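Local coordinates for serine-rich secreted cell wall anchored (LPXTG-motif ) protein (Lactobacillus reuteri ATCC 53608, PDB 5NXK), which probably acts as a cell-wall-attached adhesin, presenting a beta-solenoid domain through which this gut bacterium interacts with its host, at residues A[98-103]-A[122-127]; A[187-192]-A[224-229]; A[25-30]-A[49-54]; A[70-75]-A[92-97]. One frame throughout, in Å; residues are numbered along the deposited sequence.

All four contacts join successive turns of one parallel beta-solenoid. Interactions 1 and 4 belong to the same sheet, in which strands 71-77, 97-102 and 122-127 are neighbours, and they touch where K122 reaches S94 and G96. Interaction 1 is a full strand pairing with a buried and a partly exposed, threonine-rich side; interaction 4 is the frayed, hydrated start of the neighbouring pairing. Interaction 2 is the most buried and combines an indole, a carboxylate and leucines. Interaction 3 lies on the other side of the chain's centre from it, near the N-terminal end of the solenoid, and relies on an amide stacked on a phenol ring and an imidazole against the backbone, at its more exposed edge.

Interaction 1: residues A[98-103]-A[122-127]; sequences DTVTYK and KTLNLV
The ammonium of K122 is gripped by three acceptors: D98 OD2, in a salt bridge to NZ of 2.7 Å, and the backbone oxygens of S94 and G96. The lysine chain bends at chi2 (-59°) and then runs extended alongside D98, and NZ meets OD2 from above the carboxylate plane. With OD1 of D98 hydrogen-bonded to S94 OG, both charges are matched in a buried site, where they probably stabilise each other's ionised form.

The backbones run parallel in a beta-solenoid sheet, in register from D98-K122 to K103-V127. V100 N gives a nearly straight bond (174°) to T123 O at 2.8 Å, and N125 N answers to V100 O at 2.7 Å; Y102 N to N125 O and V127 N to Y102 O continue the alternation. On the buried side, beyond the salt bridge, beta-branched V100 fits the extended chain and lays CG1 against L124 CD1 at 3.8 Å, while L126 CD2 lies beside the CB of Y102. T99, T101, T123 and N125 suit the other, more exposed side, where their hydroxyl and amide groups can bond to water and to one another. There, water 1 lies 2.7 Å from both T99 OG1 and T123 OG1 and also donates to D98 O. N125 ND2 makes a weak 3.3 Å bond to T101 OG1, and OD1 is bonded to N170 ND2 one strand further on.

Strand 71-77 flanks 98-102 within the sheet and strand 168-171 flanks 122-127, while V100 and Y102 pack on strand 90-92, which belongs to another sheet of the coil.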
loop_
_atom_site.group_PDB
_atom_site.type_symbol
_atom_site.label_atom_id
_atom_site.label_comp_id
_atom_site.label_asym_id
_atom_site.label_seq_id
_atom_site.Cartn_x
_atom_site.Cartn_y
_atom_site.Cartn_z
ATOM N N ASP A 98 9.304 9.637 0.983
ATOM C CA ASP A 98 8.177 9.680 0.044
ATOM C C ASP A 98 6.903 9.381 0.816
ATOM O O ASP A 98 6.837 8.397 1.561
ATOM C CB ASP A 98 8.292 8.636 -1.068
ATOM C CG ASP A 98 9.444 8.884 -2.005
ATOM O OD1 ASP A 98 9.704 10.054 -2.348
ATOM O OD2 ASP A 98 10.083 7.888 -2.395
ATOM N N THR A 99 5.892 10.206 0.613
ATOM C CA THR A 99 4.581 9.991 1.193
ATOM C C THR A 99 3.552 10.071 0.074
ATOM O O THR A 99 3.554 11.032 -0.684
ATOM C CB THR A 99 4.290 11.028 2.284
ATOM O OG1 THR A 99 5.270 10.889 3.328
ATOM C CG2 THR A 99 2.894 10.824 2.866
ATOM N N VAL A 100 2.716 9.038 -0.050
ATOM C CA VAL A 100 1.669 8.983 -1.061
ATOM C C VAL A 100 0.317 8.915 -0.353
ATOM O O VAL A 100 0.118 8.142 0.609
ATOM C CB VAL A 100 1.829 7.760 -2.003
ATOM C CG1 VAL A 100 0.640 7.654 -2.954
ATOM C CG2 VAL A 100 3.160 7.828 -2.776
ATOM N N THR A 101 -0.614 9.733 -0.809
ATOM C CA THR A 101 -1.952 9.748 -0.254
ATOM C C THR A 101 -2.964 9.509 -1.357
ATOM O O THR A 101 -2.976 10.225 -2.358
ATOM C CB THR A 101 -2.241 11.086 0.448
ATOM O OG1 THR A 101 -1.336 11.232 1.538
ATOM C CG2 THR A 101 -3.678 11.139 0.976
ATOM N N TYR A 102 -3.785 8.478 -1.187
ATOM C CA TYR A 102 -4.909 8.218 -2.079
ATOM C C TYR A 102 -6.183 8.623 -1.368
ATOM O O TYR A 102 -6.502 8.078 -0.316
ATOM C CB TYR A 102 -5.006 6.741 -2.462
ATOM C CG TYR A 102 -4.036 6.232 -3.507
ATOM C CD1 TYR A 102 -3.125 7.074 -4.136
ATOM C CD2 TYR A 102 -4.039 4.884 -3.861
ATOM C CE1 TYR A 102 -2.246 6.580 -5.111
ATOM C CE2 TYR A 102 -3.174 4.387 -4.815
ATOM C CZ TYR A 102 -2.279 5.240 -5.436
ATOM O OH TYR A 102 -1.423 4.720 -6.375
ATOM N N LYS A 103 -6.918 9.571 -1.925
ATOM C CA LYS A 103 -8.183 9.962 -1.328
ATOM C C LYS A 103 -9.328 9.766 -2.324
ATOM O O LYS A 103 -9.276 10.287 -3.439
ATOM C CB LYS A 103 -8.118 11.401 -0.842
ATOM C CG LYS A 103 -9.449 11.933 -0.324
ATOM C CD LYS A 103 -9.315 13.385 0.142
ATOM C CE LYS A 103 -10.630 13.931 0.721
ATOM N NZ LYS A 103 -10.393 15.221 1.450
ATOM N N LYS A 122 8.808 5.522 3.941
ATOM C CA LYS A 122 7.799 5.375 2.893
ATOM C C LYS A 122 6.411 5.161 3.491
ATOM O O LYS A 122 6.167 4.165 4.191
ATOM C CB LYS A 122 8.143 4.208 1.966
ATOM C CG LYS A 122 9.587 4.206 1.495
ATOM C CD LYS A 122 9.913 5.495 0.746
ATOM C CE LYS A 122 11.243 5.370 -0.027
ATOM N NZ LYS A 122 11.679 6.699 -0.552
ATOM N N THR A 123 5.514 6.087 3.178
ATOM C CA THR A 123 4.180 6.116 3.748
ATOM C C THR A 123 3.092 6.167 2.674
ATOM O O THR A 123 3.153 6.985 1.752
ATOM C CB THR A 123 4.016 7.343 4.687
ATOM O OG1 THR A 123 5.051 7.328 5.683
ATOM C CG2 THR A 123 2.660 7.324 5.371
ATOM N N LEU A 124 2.085 5.311 2.821
ATOM C CA LEU A 124 0.881 5.370 2.002
ATOM C C LEU A 124 -0.318 5.674 2.882
ATOM O O LEU A 124 -0.666 4.893 3.775
ATOM C CB LEU A 124 0.658 4.056 1.253
ATOM C CG LEU A 124 -0.661 3.925 0.476
ATOM C CD1 LEU A 124 -0.697 4.932 -0.685
ATOM C CD2 LEU A 124 -0.833 2.505 -0.049
ATOM N N ASN A 125 -0.963 6.806 2.629
ATOM C CA ASN A 125 -2.176 7.143 3.360
ATOM C C ASN A 125 -3.386 6.841 2.481
ATOM O O ASN A 125 -3.390 7.155 1.288
ATOM C CB ASN A 125 -2.169 8.613 3.791
ATOM C CG ASN A 125 -1.030 8.930 4.729
ATOM O OD1 ASN A 125 -0.856 8.271 5.751
ATOM N ND2 ASN A 125 -0.233 9.936 4.383
ATOM N N LEU A 126 -4.395 6.204 3.066
ATOM C CA LEU A 126 -5.590 5.825 2.341
ATOM C C LEU A 126 -6.762 6.547 2.986
ATOM O O LEU A 126 -7.074 6.319 4.158
ATOM C CB LEU A 126 -5.790 4.301 2.352
ATOM C CG LEU A 126 -4.634 3.501 1.743
ATOM C CD1 LEU A 126 -4.890 2.002 1.861
ATOM C CD2 LEU A 126 -4.402 3.910 0.277
ATOM N N VAL A 127 -7.417 7.417 2.218
ATOM C CA VAL A 127 -8.355 8.385 2.793
ATOM C C VAL A 127 -9.717 8.309 2.090
ATOM O O VAL A 127 -9.800 7.957 0.908
ATOM C CB VAL A 127 -7.788 9.838 2.695
ATOM C CG1 VAL A 127 -8.677 10.829 3.445
ATOM C CG2 VAL A 127 -6.361 9.911 3.241
HETATM O O HOH W 1 6.830 9.063 4.532
#

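Interaction 2: residues A[187-192]-A[224-229]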
loop_
_atom_site.group_PDB
_atom_site.type_symbol
_atom_site.label_atom_id
_atom_site.label_comp_id
_atom_site.label_asym_id
_atom_site.label_seq_id
_atom_site.Cartn_x
_atom_site.Cartn_y
_atom_site.Cartn_z
ATOM N N ASP A 187 -1.893 -8.983 0.740
ATOM C CA ASP A 187 -2.599 -7.716 0.511
ATOM C C ASP A 187 -1.705 -6.511 0.835
ATOM O O ASP A 187 -1.634 -5.559 0.059
ATOM C CB ASP A 187 -3.887 -7.629 1.338
ATOM C CG ASP A 187 -4.921 -8.707 0.971
ATOM O OD1 ASP A 187 -4.858 -9.280 -0.142
ATOM O OD2 ASP A 187 -5.813 -8.972 1.810
ATOM N N MET A 188 -1.030 -6.552 1.983
ATOM C CA MET A 188 -0.134 -5.459 2.392
ATOM C C MET A 188 1.167 -6.046 2.899
ATOM O O MET A 188 1.166 -6.777 3.885
ATOM C CB MET A 188 -0.752 -4.607 3.499
ATOM C CG MET A 188 -1.997 -3.827 3.111
ATOM S SD MET A 188 -2.669 -2.979 4.572
ATOM C CE MET A 188 -3.991 -2.027 3.826
ATOM N N TRP A 189 2.275 -5.726 2.241
ATOM C CA TRP A 189 3.569 -6.209 2.679
ATOM C C TRP A 189 4.440 -5.010 3.011
ATOM O O TRP A 189 4.826 -4.254 2.124
ATOM C CB TRP A 189 4.243 -7.068 1.597
ATOM C CG TRP A 189 5.428 -7.844 2.091
ATOM C CD1 TRP A 189 5.997 -7.772 3.329
ATOM C CD2 TRP A 189 6.166 -8.846 1.371
ATOM N NE1 TRP A 189 7.043 -8.651 3.421
ATOM C CE2 TRP A 189 7.166 -9.324 2.236
ATOM C CE3 TRP A 189 6.078 -9.376 0.077
ATOM C CZ2 TRP A 189 8.077 -10.312 1.851
ATOM C CZ3 TRP A 189 6.979 -10.359 -0.299
ATOM C CH2 TRP A 189 7.964 -10.816 0.582
ATOM N N LEU A 190 4.744 -4.846 4.294
ATOM C CA LEU A 190 5.571 -3.743 4.756
ATOM C C LEU A 190 6.863 -4.343 5.280
ATOM O O LEU A 190 6.862 -5.087 6.262
ATOM C CB LEU A 190 4.874 -2.919 5.838
ATOM C CG LEU A 190 3.544 -2.232 5.484
ATOM C CD1 LEU A 190 2.349 -3.174 5.649
ATOM C CD2 LEU A 190 3.349 -0.945 6.294
ATOM N N LEU A 191 7.955 -4.028 4.596
ATOM C CA LEU A 191 9.259 -4.615 4.884
ATOM C C LEU A 191 10.314 -3.511 4.976
ATOM O O LEU A 191 10.291 -2.563 4.192
ATOM C CB LEU A 191 9.636 -5.629 3.785
ATOM C CG LEU A 191 10.964 -6.399 3.856
ATOM C CD1 LEU A 191 10.795 -7.823 3.282
ATOM C CD2 LEU A 191 12.098 -5.645 3.123
ATOM N N THR A 192 11.232 -3.624 5.926
ATOM C CA THR A 192 12.414 -2.769 5.896
ATOM C C THR A 192 13.639 -3.657 5.754
ATOM O O THR A 192 13.672 -4.773 6.249
ATOM C CB THR A 192 12.549 -1.885 7.159
ATOM O OG1 THR A 192 12.889 -2.708 8.287
ATOM C CG2 THR A 192 11.231 -1.165 7.459
ATOM N N LYS A 224 1.579 -8.513 6.054
ATOM C CA LYS A 224 2.852 -9.077 6.432
ATOM C C LYS A 224 3.768 -7.940 6.856
ATOM O O LYS A 224 4.027 -7.013 6.084
ATOM C CB LYS A 224 3.472 -9.895 5.290
ATOM C CG LYS A 224 4.676 -10.677 5.770
ATOM C CD LYS A 224 5.387 -11.484 4.696
ATOM C CE LYS A 224 6.479 -12.318 5.361
ATOM N NZ LYS A 224 6.456 -13.729 4.937
ATOM N N LEU A 225 4.237 -8.017 8.095
ATOM C CA LEU A 225 5.031 -6.954 8.700
ATOM C C LEU A 225 6.463 -7.473 8.888
ATOM O O LEU A 225 6.676 -8.471 9.583
ATOM C CB LEU A 225 4.415 -6.526 10.042
ATOM C CG LEU A 225 2.992 -5.933 10.017
ATOM C CD1 LEU A 225 2.445 -5.736 11.439
ATOM C CD2 LEU A 225 2.913 -4.627 9.217
ATOM N N ASP A 226 7.428 -6.823 8.236
ATOM C CA ASP A 226 8.827 -7.243 8.276
ATOM C C ASP A 226 9.751 -6.057 8.591
ATOM O O ASP A 226 10.774 -5.868 7.928
ATOM C CB ASP A 226 9.228 -7.894 6.946
ATOM C CG ASP A 226 8.775 -9.351 6.841
ATOM O OD1 ASP A 226 8.915 -10.102 7.836
ATOM O OD2 ASP A 226 8.249 -9.736 5.773
ATOM N N GLY A 227 9.354 -5.240 9.567
ATOM C CA GLY A 227 10.187 -4.170 10.102
ATOM C C GLY A 227 11.389 -4.693 10.877
ATOM O O GLY A 227 11.257 -5.627 11.675
ATOM N N GLY A 228 12.561 -4.101 10.649
ATOM C CA GLY A 228 13.765 -4.535 11.343
ATOM C C GLY A 228 13.786 -4.261 12.841
ATOM O O GLY A 228 14.431 -4.996 13.585
ATOM N N ARG A 229 13.113 -3.206 13.292
ATOM C CA ARG A 229 13.059 -2.898 14.732
ATOM C C ARG A 229 11.630 -2.887 15.313
ATOM O O ARG A 229 11.443 -3.227 16.475
ATOM C CB ARG A 229 13.770 -1.566 15.059
ATOM C CG ARG A 229 13.127 -0.278 14.539
ATOM C CD ARG A 229 13.625 0.960 15.363
ATOM N NE ARG A 229 12.811 1.165 16.574
ATOM C CZ ARG A 229 13.254 1.053 17.828
ATOM N NH1 ARG A 229 14.530 0.762 18.064
ATOM N NH2 ARG A 229 12.418 1.241 18.854
#
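The indole of W189 meets two side chains of the next solenoid turn, one over a face and one at its edge. Strands 188-191 and 224-226 run parallel, K224 N bonding to M188 O and L190 N to K224 O, which brings W189 beside K224. With CG anti to the backbone N (chi1 -167°), the ring lies alongside the K224 chain, extended as far as CE, whose CD sits 3.9 Å from the centroid of the five-membered ring in a CH-pi contact. D226 crosses obliquely: NE1 donates to OD2 at 2.9 Å, close to the ring plane, although the carboxylate is turned 61° from the ring. Y164 adds an edge-to-face partner.

L191 rests its CG on the CB of D226 at 3.8 Å. On the other side of the sheet L190 and L225 meet through CD1 and CD2 at 3.9 Å, branched hydrocarbon suited to a buried position. Where the strands end, T192 OG1, in the crowded position between N and carbonyl carbon (chi1 71°), accepts a 2.8 Å bond from G228 N.

D226 uses the anti lone pair of OD2, so a neutral N-H helps satisfy a buried carboxylate, whose charge probably polarises the indole.

Interaction 3: residues A[25-30]-A[49-54]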
loop_
_atom_site.group_PDB
_atom_site.type_symbol
_atom_site.label_atom_id
_atom_site.label_comp_id
_atom_site.label_asym_id
_atom_site.label_seq_id
_atom_site.Cartn_x
_atom_site.Cartn_y
_atom_site.Cartn_z
ATOM N N LYS A 25 -8.365 16.981 -16.813
ATOM C CA LYS A 25 -9.501 17.452 -17.607
ATOM C C LYS A 25 -10.004 16.326 -18.501
ATOM O O LYS A 25 -10.997 16.473 -19.207
ATOM C CB LYS A 25 -9.110 18.661 -18.465
ATOM C CG LYS A 25 -8.630 19.864 -17.664
ATOM C CD LYS A 25 -9.625 20.266 -16.590
ATOM C CE LYS A 25 -10.851 20.938 -17.170
ATOM N NZ LYS A 25 -11.867 21.161 -16.101
ATOM N N ASN A 26 -9.299 15.202 -18.463
ATOM C CA ASN A 26 -9.599 14.063 -19.318
ATOM C C ASN A 26 -8.919 12.809 -18.770
ATOM O O ASN A 26 -7.994 12.898 -17.951
ATOM C CB ASN A 26 -9.124 14.351 -20.756
ATOM C CG ASN A 26 -9.691 13.371 -21.783
ATOM O OD1 ASN A 26 -10.527 12.523 -21.464
ATOM N ND2 ASN A 26 -9.244 13.500 -23.031
ATOM N N ASN A 27 -9.372 11.642 -19.208
ATOM C CA ASN A 27 -8.657 10.416 -18.886
ATOM C C ASN A 27 -7.303 10.426 -19.564
ATOM O O ASN A 27 -7.182 10.852 -20.707
ATOM C CB ASN A 27 -9.445 9.181 -19.316
ATOM C CG ASN A 27 -10.837 9.157 -18.751
ATOM O OD1 ASN A 27 -11.043 9.431 -17.572
ATOM N ND2 ASN A 27 -11.810 8.827 -19.591
ATOM N N ILE A 28 -6.290 9.925 -18.875
ATOM C CA ILE A 28 -4.947 9.963 -19.418
ATOM C C ILE A 28 -4.351 8.569 -19.508
ATOM O O ILE A 28 -4.393 7.797 -18.540
ATOM C CB ILE A 28 -4.037 10.854 -18.559
ATOM C CG1 ILE A 28 -4.592 12.287 -18.552
ATOM C CG2 ILE A 28 -2.608 10.807 -19.078
ATOM C CD1 ILE A 28 -3.689 13.307 -17.931
ATOM N N THR A 29 -3.785 8.250 -20.667
ATOM C CA THR A 29 -3.048 7.004 -20.823
ATOM C C THR A 29 -1.552 7.278 -20.917
ATOM O O THR A 29 -1.103 8.048 -21.771
ATOM C CB THR A 29 -3.495 6.229 -22.068
ATOM O OG1 THR A 29 -4.882 5.900 -21.952
ATOM C CG2 THR A 29 -2.685 4.948 -22.210
ATOM N N LEU A 30 -0.785 6.626 -20.049
ATOM C CA LEU A 30 0.661 6.793 -20.018
ATOM C C LEU A 30 1.374 5.620 -20.690
ATOM O O LEU A 30 1.301 4.482 -20.214
ATOM C CB LEU A 30 1.161 6.934 -18.572
ATOM C CG LEU A 30 0.480 7.979 -17.683
ATOM C CD1 LEU A 30 1.039 7.923 -16.265
ATOM C CD2 LEU A 30 0.641 9.366 -18.272
ATOM N N GLY A 49 -12.835 12.566 -11.198
ATOM C CA GLY A 49 -13.503 11.368 -11.678
ATOM C C GLY A 49 -12.810 10.709 -12.861
ATOM O O GLY A 49 -13.273 9.673 -13.345
ATOM N N HIS A 50 -11.689 11.278 -13.316
ATOM C CA HIS A 50 -11.006 10.717 -14.478
ATOM C C HIS A 50 -10.076 9.570 -14.102
ATOM O O HIS A 50 -9.831 9.330 -12.925
ATOM C CB HIS A 50 -10.225 11.810 -15.200
ATOM C CG HIS A 50 -11.090 12.909 -15.728
ATOM N ND1 HIS A 50 -11.910 12.744 -16.826
ATOM C CD2 HIS A 50 -11.290 14.175 -15.295
ATOM C CE1 HIS A 50 -12.559 13.871 -17.058
ATOM N NE2 HIS A 50 -12.208 14.751 -16.139
ATOM N N TYR A 51 -9.560 8.859 -15.100
ATOM C CA TYR A 51 -8.590 7.814 -14.807
ATOM C C TYR A 51 -7.215 8.156 -15.369
ATOM O O TYR A 51 -7.085 8.977 -16.273
ATOM C CB TYR A 51 -9.066 6.442 -15.337
ATOM C CG TYR A 51 -9.001 6.226 -16.848
ATOM C CD1 TYR A 51 -7.779 6.064 -17.505
ATOM C CD2 TYR A 51 -10.166 6.110 -17.601
ATOM C CE1 TYR A 51 -7.717 5.848 -18.870
ATOM C CE2 TYR A 51 -10.115 5.889 -18.976
ATOM C CZ TYR A 51 -8.886 5.759 -19.605
ATOM O OH TYR A 51 -8.816 5.539 -20.967
ATOM N N ILE A 52 -6.194 7.518 -14.809
ATOM C CA ILE A 52 -4.873 7.505 -15.396
ATOM C C ILE A 52 -4.465 6.053 -15.566
ATOM O O ILE A 52 -4.488 5.273 -14.603
ATOM C CB ILE A 52 -3.835 8.235 -14.517
ATOM C CG1 ILE A 52 -4.317 9.646 -14.173
ATOM C CG2 ILE A 52 -2.481 8.268 -15.218
ATOM C CD1 ILE A 52 -3.448 10.360 -13.192
ATOM N N ASN A 53 -4.088 5.681 -16.776
ATOM C CA ASN A 53 -3.751 4.294 -17.058
ATOM C C ASN A 53 -2.267 4.156 -17.425
ATOM O O ASN A 53 -1.841 4.534 -18.523
ATOM C CB ASN A 53 -4.660 3.763 -18.170
ATOM C CG ASN A 53 -4.366 2.322 -18.543
ATOM O OD1 ASN A 53 -3.732 1.583 -17.789
ATOM N ND2 ASN A 53 -4.841 1.910 -19.718
ATOM N N ALA A 54 -1.485 3.621 -16.493
ATOM C CA ALA A 54 -0.044 3.484 -16.672
ATOM C C ALA A 54 0.265 2.149 -17.335
ATOM O O ALA A 54 0.257 1.095 -16.687
ATOM C CB ALA A 54 0.681 3.598 -15.338
HETATM O O HOH W 2 -6.337 3.638 -21.609
#
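Two successive turns of the beta-solenoid meet here, with edge strand 28-30 parallel to strand 51-54: I28 N bonds to Y51 O and N53 N to I28 O. Y51 takes the crowded rotamer, CG between the backbone N and the carbonyl carbon (chi1 74°), which swings its ring across the strands and beneath N27. N27, CG anti to the carbonyl carbon, sets CB over the ring centre, 3.4 Å from the Y51 centroid, with the amide nearly parallel (9°) over the CD2-CE2 side. Asparagine suits the place because its amide can stack while OD1 accepts from Y51 N at 2.9 Å, the donor standing above the amide plane.

H50, with CG also anti to the carbonyl carbon, slides its imidazole under the K25-N26 peptide, so that N26 N lies 3.7 Å above the ring plane, over its centre; N27 OD1 lies at the ring's edge. Inside, L30 CD1 packs on I52 CG2 at 3.7 Å, and helix 7-14 covers I28 and L30 through L10. Y51 OH and N53 OD1 also bond to D141 and Y138. Water 2 bonds to T29 OG1 (2.7 Å) and Y51 OH and accepts from N53 ND2 at 3.0 Å.

Interaction 4: residues A[70-75]-A[92-97]; sequences AKIDLT and MSSNGV
The close-fitting part of this contact is centred on the V97 carbonyl oxygen, whereas its other end is spaced apart by water. I72 N donates to V97 O at 2.9 Å, in the carbonyl plane and fairly straight at 159°, and the CA of K71 approaches the same oxygen at 3.3 Å. K71 and V97 project side by side; the lysine, extended as far as CE, carries NZ past V97 CG1 at 3.9 Å, its aliphatic stem suiting a place beside valine while the charged tip has a long salt bridge to D73. On the buried side I72 CD1 lies 3.9 Å from S94 OG, a hydroxyl held by D98 OD1 and N65 N.

Segment 70-75 opens strand 71-77 of the long parallel sheet of the beta-solenoid, and 92-97 is the turn that leads from strand 90-92 into strand 97-102, the next strand of that sheet.

Towards A70 the chains part, from 4.8 Å between the CA atoms of K71 and V97 to 5.9 Å between those of A70 and G96. Water 4 fills the step, donating to A70 O at 2.8 Å and accepting from V97 N at 2.9 Å, and water 5 accepts from G96 N and also reaches A70 O. Glycine suits position 96 because a beta carbon there would run into A70 O.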
loop_
_atom_site.group_PDB
_atom_site.type_symbol
_atom_site.label_atom_id
_atom_site.label_comp_id
_atom_site.label_asym_id
_atom_site.label_seq_id
_atom_site.Cartn_x
_atom_site.Cartn_y
_atom_site.Cartn_z
ATOM N N ALA A 70 15.581 15.379 0.664
ATOM C CA ALA A 70 14.440 15.833 -0.123
ATOM C C ALA A 70 13.216 14.989 0.220
ATOM O O ALA A 70 13.327 13.772 0.388
ATOM C CB ALA A 70 14.745 15.766 -1.609
ATOM N N LYS A 71 12.058 15.635 0.308
ATOM C CA LYS A 71 10.803 14.966 0.651
ATOM C C LYS A 71 9.747 15.167 -0.433
ATOM O O LYS A 71 9.470 16.299 -0.829
ATOM C CB LYS A 71 10.295 15.503 1.991
ATOM C CG LYS A 71 8.869 15.132 2.364
ATOM C CD LYS A 71 8.573 15.615 3.787
ATOM C CE LYS A 71 7.092 15.559 4.128
ATOM N NZ LYS A 71 6.502 14.222 3.897
ATOM N N ILE A 72 9.149 14.074 -0.911
ATOM C CA ILE A 72 8.017 14.203 -1.840
ATOM C C ILE A 72 6.716 13.785 -1.196
ATOM O O ILE A 72 6.591 12.669 -0.694
ATOM C CB ILE A 72 8.197 13.367 -3.123
ATOM C CG1 ILE A 72 9.294 13.951 -4.009
ATOM C CG2 ILE A 72 6.907 13.337 -3.945
ATOM C CD1 ILE A 72 9.761 12.976 -5.071
ATOM N N ASP A 73 5.755 14.693 -1.211
ATOM C CA ASP A 73 4.409 14.398 -0.767
ATOM C C ASP A 73 3.500 14.428 -2.003
ATOM O O ASP A 73 3.361 15.472 -2.642
ATOM C CB ASP A 73 3.962 15.408 0.287
ATOM C CG ASP A 73 2.866 14.864 1.183
ATOM O OD1 ASP A 73 1.711 14.750 0.717
ATOM O OD2 ASP A 73 3.161 14.555 2.360
ATOM N N LEU A 74 2.955 13.273 -2.384
ATOM C CA LEU A 74 2.102 13.155 -3.575
ATOM C C LEU A 74 0.701 12.756 -3.159
ATOM O O LEU A 74 0.525 11.720 -2.531
ATOM C CB LEU A 74 2.666 12.126 -4.558
ATOM C CG LEU A 74 1.790 11.773 -5.769
ATOM C CD1 LEU A 74 1.546 12.989 -6.667
ATOM C CD2 LEU A 74 2.425 10.647 -6.564
ATOM N N THR A 75 -0.287 13.580 -3.480
ATOM C CA THR A 75 -1.683 13.260 -3.206
ATOM C C THR A 75 -2.469 13.082 -4.510
ATOM O O THR A 75 -2.350 13.900 -5.416
ATOM C CB THR A 75 -2.316 14.367 -2.330
ATOM O OG1 THR A 75 -1.645 14.398 -1.063
ATOM C CG2 THR A 75 -3.771 14.113 -2.081
ATOM N N MET A 92 7.804 4.368 -5.150
ATOM C CA MET A 92 8.364 5.253 -4.138
ATOM C C MET A 92 9.836 4.926 -4.006
ATOM O O MET A 92 10.245 4.206 -3.093
ATOM C CB MET A 92 7.621 5.050 -2.811
ATOM C CG MET A 92 6.118 5.331 -2.939
ATOM S SD MET A 92 5.127 4.904 -1.469
ATOM C CE MET A 92 5.604 6.245 -0.394
ATOM N N SER A 93 10.629 5.435 -4.943
ATOM C CA SER A 93 12.033 5.058 -5.028
ATOM C C SER A 93 13.017 6.169 -4.645
ATOM O O SER A 93 14.192 6.091 -4.993
ATOM C CB SER A 93 12.346 4.574 -6.452
ATOM O OG SER A 93 12.017 3.205 -6.614
ATOM N N SER A 94 12.564 7.200 -3.940
ATOM C CA SER A 94 13.520 8.208 -3.464
ATOM C C SER A 94 14.441 7.639 -2.410
ATOM O O SER A 94 14.083 6.698 -1.704
ATOM C CB SER A 94 12.810 9.429 -2.892
ATOM O OG SER A 94 11.940 9.995 -3.855
ATOM N N ASN A 95 15.635 8.207 -2.296
ATOM C CA ASN A 95 16.514 7.834 -1.200
ATOM C C ASN A 95 16.006 8.394 0.132
ATOM O O ASN A 95 16.276 7.824 1.188
ATOM C CB ASN A 95 17.951 8.251 -1.507
ATOM C CG ASN A 95 18.640 7.264 -2.448
ATOM O OD1 ASN A 95 18.355 6.059 -2.415
ATOM N ND2 ASN A 95 19.524 7.769 -3.305
ATOM N N GLY A 96 15.260 9.490 0.078
ATOM C CA GLY A 96 14.709 10.096 1.277
ATOM C C GLY A 96 13.235 9.764 1.474
ATOM O O GLY A 96 12.777 8.674 1.115
ATOM N N VAL A 97 12.490 10.715 2.027
ATOM C CA VAL A 97 11.092 10.505 2.395
ATOM C C VAL A 97 10.127 10.667 1.208
ATOM O O VAL A 97 10.137 11.703 0.525
ATOM C CB VAL A 97 10.672 11.490 3.522
ATOM C CG1 VAL A 97 9.179 11.367 3.827
ATOM C CG2 VAL A 97 11.506 11.245 4.782
HETATM O O HOH W 3 11.845 12.309 -1.810
HETATM O O HOH W 4 13.796 13.132 3.042
HETATM O O HOH W 5 14.875 11.814 -1.319
#